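Local coordinates for protein mRNA interferase RelE (PDB 4FXI) that cleaves mRNA in the ribosomal A site as the toxin of a type II toxin-antitoxin pair, inhibiting translation during amino acid starvation, at residues D6-A11 and V72-S77; G59-Y64 and E85-A90. The protein carries 1 engineered substitution. All blocks are in the same frame, centred on the assembly; numbering follows the deposited sequence.

Contact 1: D6-A11 and V72-S77; sequences DFDERA and VVFVIS
V75 packs against one face of the F7 ring. Its CB makes a CH-pi contact 4.0 Å from the ring centroid, and CG2 sits over the same face, nearer the ring's rim. CG1 reaches the CD2 and CE2 atoms. F7 CG stands beside its backbone N, anti to the carbonyl carbon (chi1 -82°), and the two side chains project together from the sheet. The F74 ring is met obliquely by D6 OD2, by the F7 carbonyl carbon and by D8 N. D6 OD2 comes to 3.7 Å from F74 CD1, with the carboxylate and ring planes 41° apart. At the edge of the R10 guanidinium, in its plane, lies the D8 carboxylate. R10 grips it side-on, NE to OD1 and NH2 to OD2, both on the syn side. D8 OD1 also accepts from R10 N at 2.8 Å on its anti side. D8 stands at the N-cap of helix 9-17, and this is its capping bond.

The backbones form a parallel ladder pairing D6 with F74 and F7 with V75. D6 N donates to V73 O at 3.0 Å, and V75 N to D6 O at 2.8 Å. The third bond, D8 N to V75 O, is 2.8 Å long and almost straight. It carries the pairing past the strand end up to the helix start. One turn on, A11 CB rests 3.5 Å from V75 O.

F7 and V75 share one face of the sheet, and D6 and F74 the other. The ring of F7 also meets W15 of helix 9-17. Strand 72-78 lies between strands 4-7 and 60-67, and a classic beta bulge sets both I76 and S77 opposite V63 of strand 60-67. I76 and R10 touch helix 85-94, at A90 and R93 respectively.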
loop_
_atom_site.group_PDB
_atom_site.type_symbol
_atom_site.label_atom_id
_atom_site.label_comp_id
_atom_site.label_asym_id
_atom_site.label_seq_id
_atom_site.Cartn_x
_atom_site.Cartn_y
_atom_site.Cartn_z
ATOM N N ASP A 6 2.828 9.804 -0.590
ATOM C CA ASP A 6 3.007 10.136 0.816
ATOM C C ASP A 6 2.864 8.837 1.603
ATOM O O ASP A 6 2.185 7.914 1.150
ATOM C CB ASP A 6 1.949 11.155 1.262
ATOM C CG ASP A 6 2.226 11.722 2.649
ATOM O OD1 ASP A 6 3.413 11.814 3.032
ATOM O OD2 ASP A 6 1.258 12.078 3.350
ATOM N N PHE A 7 3.513 8.761 2.761
ATOM C CA PHE A 7 3.437 7.589 3.633
ATOM C C PHE A 7 2.895 7.999 4.986
ATOM O O PHE A 7 3.251 9.067 5.505
ATOM C CB PHE A 7 4.841 7.036 3.914
ATOM C CG PHE A 7 5.388 6.146 2.845
ATOM C CD1 PHE A 7 5.993 6.682 1.720
ATOM C CD2 PHE A 7 5.343 4.777 2.982
ATOM C CE1 PHE A 7 6.512 5.848 0.734
ATOM C CE2 PHE A 7 5.863 3.938 2.002
ATOM C CZ PHE A 7 6.458 4.479 0.879
ATOM N N ASP A 8 2.068 7.140 5.575
ATOM C CA ASP A 8 1.811 7.215 7.005
ATOM C C ASP A 8 3.139 6.984 7.698
ATOM O O ASP A 8 3.922 6.139 7.257
ATOM C CB ASP A 8 0.832 6.115 7.421
ATOM C CG ASP A 8 0.448 6.200 8.885
ATOM O OD1 ASP A 8 1.238 5.763 9.743
ATOM O OD2 ASP A 8 -0.660 6.695 9.177
ATOM N N GLU A 9 3.399 7.732 8.771
ATOM C CA GLU A 9 4.645 7.602 9.535
ATOM C C GLU A 9 4.961 6.149 9.860
ATOM O O GLU A 9 6.087 5.698 9.685
ATOM C CB GLU A 9 4.570 8.401 10.840
ATOM C CG GLU A 9 3.664 9.629 10.797
ATOM C CD GLU A 9 4.305 10.830 10.117
ATOM O OE1 GLU A 9 5.310 10.654 9.396
ATOM O OE2 GLU A 9 3.799 11.958 10.311
ATOM N N ARG A 10 3.951 5.412 10.315
ATOM C CA ARG A 10 4.148 4.013 10.678
ATOM C C ARG A 10 4.404 3.150 9.452
ATOM O O ARG A 10 5.184 2.198 9.504
ATOM C CB ARG A 10 2.945 3.492 11.462
ATOM C CG ARG A 10 2.702 4.265 12.740
ATOM C CD ARG A 10 1.261 4.166 13.196
ATOM N NE ARG A 10 0.346 4.869 12.298
ATOM C CZ ARG A 10 -0.866 5.285 12.645
ATOM N NH1 ARG A 10 -1.311 5.074 13.879
ATOM N NH2 ARG A 10 -1.633 5.912 11.764
ATOM N N ALA A 11 3.763 3.492 8.339
ATOM C CA ALA A 11 3.975 2.743 7.103
ATOM C C ALA A 11 5.371 2.972 6.535
ATOM O O ALA A 11 5.957 2.065 5.941
ATOM C CB ALA A 11 2.913 3.081 6.064
ATOM N N VAL A 72 -2.802 12.589 -4.358
ATOM C CA VAL A 72 -1.791 11.800 -3.676
ATOM C C VAL A 72 -2.176 10.331 -3.462
ATOM O O VAL A 72 -3.355 9.994 -3.252
ATOM C CB VAL A 72 -1.400 12.449 -2.327
ATOM C CG1 VAL A 72 -2.510 12.286 -1.319
ATOM C CG2 VAL A 72 -0.116 11.839 -1.793
ATOM N N VAL A 73 -1.164 9.469 -3.550
ATOM C CA VAL A 73 -1.269 8.069 -3.155
ATOM C C VAL A 73 -0.694 7.992 -1.754
ATOM O O VAL A 73 0.483 8.271 -1.542
ATOM C CB VAL A 73 -0.455 7.141 -4.099
ATOM C CG1 VAL A 73 -0.278 5.737 -3.502
ATOM C CG2 VAL A 73 -1.116 7.068 -5.470
ATOM N N PHE A 74 -1.539 7.633 -0.794
ATOM C CA PHE A 74 -1.164 7.637 0.616
ATOM C C PHE A 74 -0.946 6.210 1.085
ATOM O O PHE A 74 -1.893 5.437 1.217
ATOM C CB PHE A 74 -2.275 8.317 1.428
ATOM C CG PHE A 74 -1.982 8.432 2.895
ATOM C CD1 PHE A 74 -0.848 9.084 3.350
ATOM C CD2 PHE A 74 -2.863 7.906 3.827
ATOM C CE1 PHE A 74 -0.589 9.193 4.709
ATOM C CE2 PHE A 74 -2.600 8.010 5.187
ATOM C CZ PHE A 74 -1.462 8.656 5.623
ATOM N N VAL A 75 0.306 5.838 1.311
ATOM C CA VAL A 75 0.602 4.481 1.755
ATOM C C VAL A 75 0.282 4.361 3.241
ATOM O O VAL A 75 0.881 5.050 4.049
ATOM C CB VAL A 75 2.076 4.133 1.532
ATOM C CG1 VAL A 75 2.376 2.714 2.061
ATOM C CG2 VAL A 75 2.413 4.234 0.041
ATOM N N ILE A 76 -0.665 3.497 3.601
ATOM C CA ILE A 76 -1.079 3.396 5.010
ATOM C C ILE A 76 -0.553 2.174 5.758
ATOM O O ILE A 76 -0.464 2.184 6.989
ATOM C CB ILE A 76 -2.593 3.382 5.133
ATOM C CG1 ILE A 76 -3.152 2.226 4.337
ATOM C CG2 ILE A 76 -3.178 4.657 4.596
ATOM C CD1 ILE A 76 -4.614 2.320 4.175
ATOM N N SER A 77 -0.211 1.119 5.031
ATOM C CA SER A 77 0.168 -0.126 5.671
ATOM C C SER A 77 1.027 -0.992 4.754
ATOM O O SER A 77 0.688 -1.206 3.585
ATOM C CB SER A 77 -1.089 -0.901 6.087
ATOM O OG SER A 77 -0.747 -2.060 6.831
#

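Contact 2: G59-Y64 and E85-A90; sequences GYRLVY and EVYSEA. With SO4 (sulfate ion), chain D.
Strand 60-64 and helix 85-90 run nearly parallel, with axes 8.8 Å apart at a crossing angle of -20°. V63 spreads its two methyls over the helix. CG1 meets A90 CB at 3.8 Å, and CG2 touches Y87 CD1 at 3.8 Å. V86, one turn before A90, also points at the strand, its CG1 3.8 Å from R61 CB. That same CG1 sits over the centre of one face of the neighbouring Y87 ring.

Beyond this apolar layer R61 and Y87 cross obliquely, guanidinium and ring planes 67° apart, and share a sulfate. The R61 chain bends at chi2 (-69°), which swings CD round. R61 NE donates to sulfate O4 at 2.7 Å and NH2 to O3 at 3.1 Å. Y87 OH gives a short 2.5 Å bond to the same O4, at the edge of its own ring. R61 NH1 turns back to Y60 O at 2.8 Å, from above the carbonyl plane, which limits rotation of the guanidinium.

K54 also binds the sulfate, K52 touches Y87, and the engineered A81 touches R61. This is the inferred active site of a RelE toxin. The sulfate, probably from the crystallisation liquor, may mimic an RNA phosphate.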
loop_
_atom_site.group_PDB
_atom_site.type_symbol
_atom_site.label_atom_id
_atom_site.label_comp_id
_atom_site.label_asym_id
_atom_site.label_seq_id
_atom_site.Cartn_x
_atom_site.Cartn_y
_atom_site.Cartn_z
ATOM N N GLY A 59 4.393 -13.378 1.779
ATOM C CA GLY A 59 3.416 -12.694 0.956
ATOM C C GLY A 59 3.136 -11.333 1.569
ATOM O O GLY A 59 2.114 -11.100 2.221
ATOM N N TYR A 60 4.080 -10.427 1.368
ATOM C CA TYR A 60 3.951 -9.052 1.815
ATOM C C TYR A 60 2.946 -8.291 0.959
ATOM O O TYR A 60 2.713 -8.641 -0.196
ATOM C CB TYR A 60 5.317 -8.369 1.779
ATOM C CG TYR A 60 6.122 -8.624 3.027
ATOM C CD1 TYR A 60 6.870 -9.784 3.172
ATOM C CD2 TYR A 60 6.113 -7.716 4.073
ATOM C CE1 TYR A 60 7.599 -10.024 4.319
ATOM C CE2 TYR A 60 6.836 -7.945 5.223
ATOM C CZ TYR A 60 7.579 -9.101 5.341
ATOM O OH TYR A 60 8.301 -9.331 6.490
ATOM N N ARG A 61 2.348 -7.256 1.546
ATOM C CA ARG A 61 1.320 -6.466 0.879
ATOM C C ARG A 61 1.517 -5.003 1.202
ATOM O O ARG A 61 1.992 -4.656 2.282
ATOM C CB ARG A 61 -0.066 -6.872 1.382
ATOM C CG ARG A 61 -0.408 -8.335 1.206
ATOM C CD ARG A 61 -0.584 -8.686 -0.260
ATOM N NE ARG A 61 -0.991 -10.079 -0.427
ATOM C CZ ARG A 61 -0.149 -11.085 -0.639
ATOM N NH1 ARG A 61 1.159 -10.860 -0.720
ATOM N NH2 ARG A 61 -0.616 -12.316 -0.779
ATOM N N LEU A 62 1.138 -4.137 0.272
ATOM C CA LEU A 62 1.106 -2.711 0.551
ATOM C C LEU A 62 -0.329 -2.235 0.367
ATOM O O LEU A 62 -0.977 -2.558 -0.631
ATOM C CB LEU A 62 2.093 -1.937 -0.357
ATOM C CG LEU A 62 2.204 -0.426 -0.114
ATOM C CD1 LEU A 62 3.628 0.071 -0.391
ATOM C CD2 LEU A 62 1.205 0.396 -0.947
ATOM N N VAL A 63 -0.831 -1.475 1.335
ATOM C CA VAL A 63 -2.155 -0.907 1.216
ATOM C C VAL A 63 -2.066 0.610 1.086
ATOM O O VAL A 63 -1.360 1.266 1.841
ATOM C CB VAL A 63 -3.039 -1.276 2.430
ATOM C CG1 VAL A 63 -4.416 -0.657 2.283
ATOM C CG2 VAL A 63 -3.145 -2.804 2.563
ATOM N N TYR A 64 -2.779 1.175 0.119
ATOM C CA TYR A 64 -2.742 2.616 -0.061
ATOM C C TYR A 64 -4.121 3.204 -0.269
ATOM O O TYR A 64 -5.024 2.524 -0.746
ATOM C CB TYR A 64 -1.809 3.014 -1.219
ATOM C CG TYR A 64 -2.218 2.505 -2.598
ATOM C CD1 TYR A 64 -3.076 3.240 -3.420
ATOM C CD2 TYR A 64 -1.714 1.307 -3.087
ATOM C CE1 TYR A 64 -3.439 2.770 -4.688
ATOM C CE2 TYR A 64 -2.058 0.839 -4.351
ATOM C CZ TYR A 64 -2.928 1.565 -5.137
ATOM O OH TYR A 64 -3.251 1.082 -6.390
ATOM N N GLU A 85 -3.164 -9.387 8.909
ATOM C CA GLU A 85 -2.473 -8.393 9.723
ATOM C C GLU A 85 -2.399 -7.056 8.997
ATOM O O GLU A 85 -2.748 -6.017 9.555
ATOM C CB GLU A 85 -1.052 -8.857 10.059
ATOM C CG GLU A 85 -0.964 -10.124 10.889
ATOM C CD GLU A 85 0.458 -10.664 10.967
ATOM O OE1 GLU A 85 0.680 -11.827 10.565
ATOM O OE2 GLU A 85 1.354 -9.923 11.427
ATOM N N VAL A 86 -1.935 -7.089 7.751
ATOM C CA VAL A 86 -1.656 -5.855 7.012
ATOM C C VAL A 86 -2.951 -5.067 6.794
ATOM O O VAL A 86 -2.955 -3.835 6.811
ATOM C CB VAL A 86 -0.930 -6.136 5.672
ATOM C CG1 VAL A 86 -1.782 -7.003 4.750
ATOM C CG2 VAL A 86 -0.520 -4.829 4.977
ATOM N N TYR A 87 -4.051 -5.796 6.644
ATOM C CA TYR A 87 -5.351 -5.196 6.357
ATOM C C TYR A 87 -6.043 -4.621 7.593
ATOM O O TYR A 87 -6.637 -3.547 7.534
ATOM C CB TYR A 87 -6.251 -6.214 5.648
ATOM C CG TYR A 87 -5.673 -6.669 4.326
ATOM C CD1 TYR A 87 -5.474 -5.761 3.289
ATOM C CD2 TYR A 87 -5.297 -7.992 4.120
ATOM C CE1 TYR A 87 -4.940 -6.160 2.083
ATOM C CE2 TYR A 87 -4.758 -8.400 2.911
ATOM C CZ TYR A 87 -4.586 -7.477 1.896
ATOM O OH TYR A 87 -4.051 -7.867 0.691
ATOM N N SER A 88 -5.961 -5.328 8.717
ATOM C CA SER A 88 -6.542 -4.810 9.950
ATOM C C SER A 88 -5.786 -3.565 10.426
ATOM O O SER A 88 -6.389 -2.620 10.933
ATOM C CB SER A 88 -6.580 -5.885 11.035
ATOM O OG SER A 88 -7.549 -6.876 10.722
ATOM N N GLU A 89 -4.468 -3.552 10.237
ATOM C CA GLU A 89 -3.677 -2.373 10.573
ATOM C C GLU A 89 -4.062 -1.176 9.707
ATOM O O GLU A 89 -4.149 -0.047 10.189
ATOM C CB GLU A 89 -2.177 -2.651 10.430
ATOM C CG GLU A 89 -1.500 -3.026 11.733
ATOM C CD GLU A 89 -1.727 -2.000 12.830
ATOM O OE1 GLU A 89 -2.083 -2.406 13.955
ATOM O OE2 GLU A 89 -1.546 -0.791 12.573
ATOM N N ALA A 90 -4.286 -1.425 8.424
ATOM C CA ALA A 90 -4.695 -0.356 7.518
ATOM C C ALA A 90 -6.012 0.281 7.977
ATOM O O ALA A 90 -6.139 1.506 8.007
ATOM C CB ALA A 90 -4.815 -0.877 6.089
HETATM S S SO4 D . -4.464 -11.426 -0.077
HETATM O O1 SO4 D . -5.217 -11.462 -1.328
HETATM O O2 SO4 D . -5.396 -11.384 1.047
HETATM O O3 SO4 D . -3.617 -12.611 0.024
HETATM O O4 SO4 D . -3.623 -10.234 -0.045
#

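Overall arrangement
The chain starts with strand 4-7 and helix 9-17, whose partner, strand 72-78, comes much later in the chain. Contact 1 thus closes a long loop that contains helix 20-35 and strands 52-54 and 60-67. Contact 2 starts inside that loop, on strand 60-67, and ends beyond it on helix 85-94. The two contacts therefore cross along the chain. They meet directly, because strands 60-67 and 72-78 are neighbours in the sheet and S77 reaches both V63 and V86. Contact 1 ties the N-terminal strand and helix to the sheet. Contact 2 ties the C-terminal helix to it and forms part of the sulfate site.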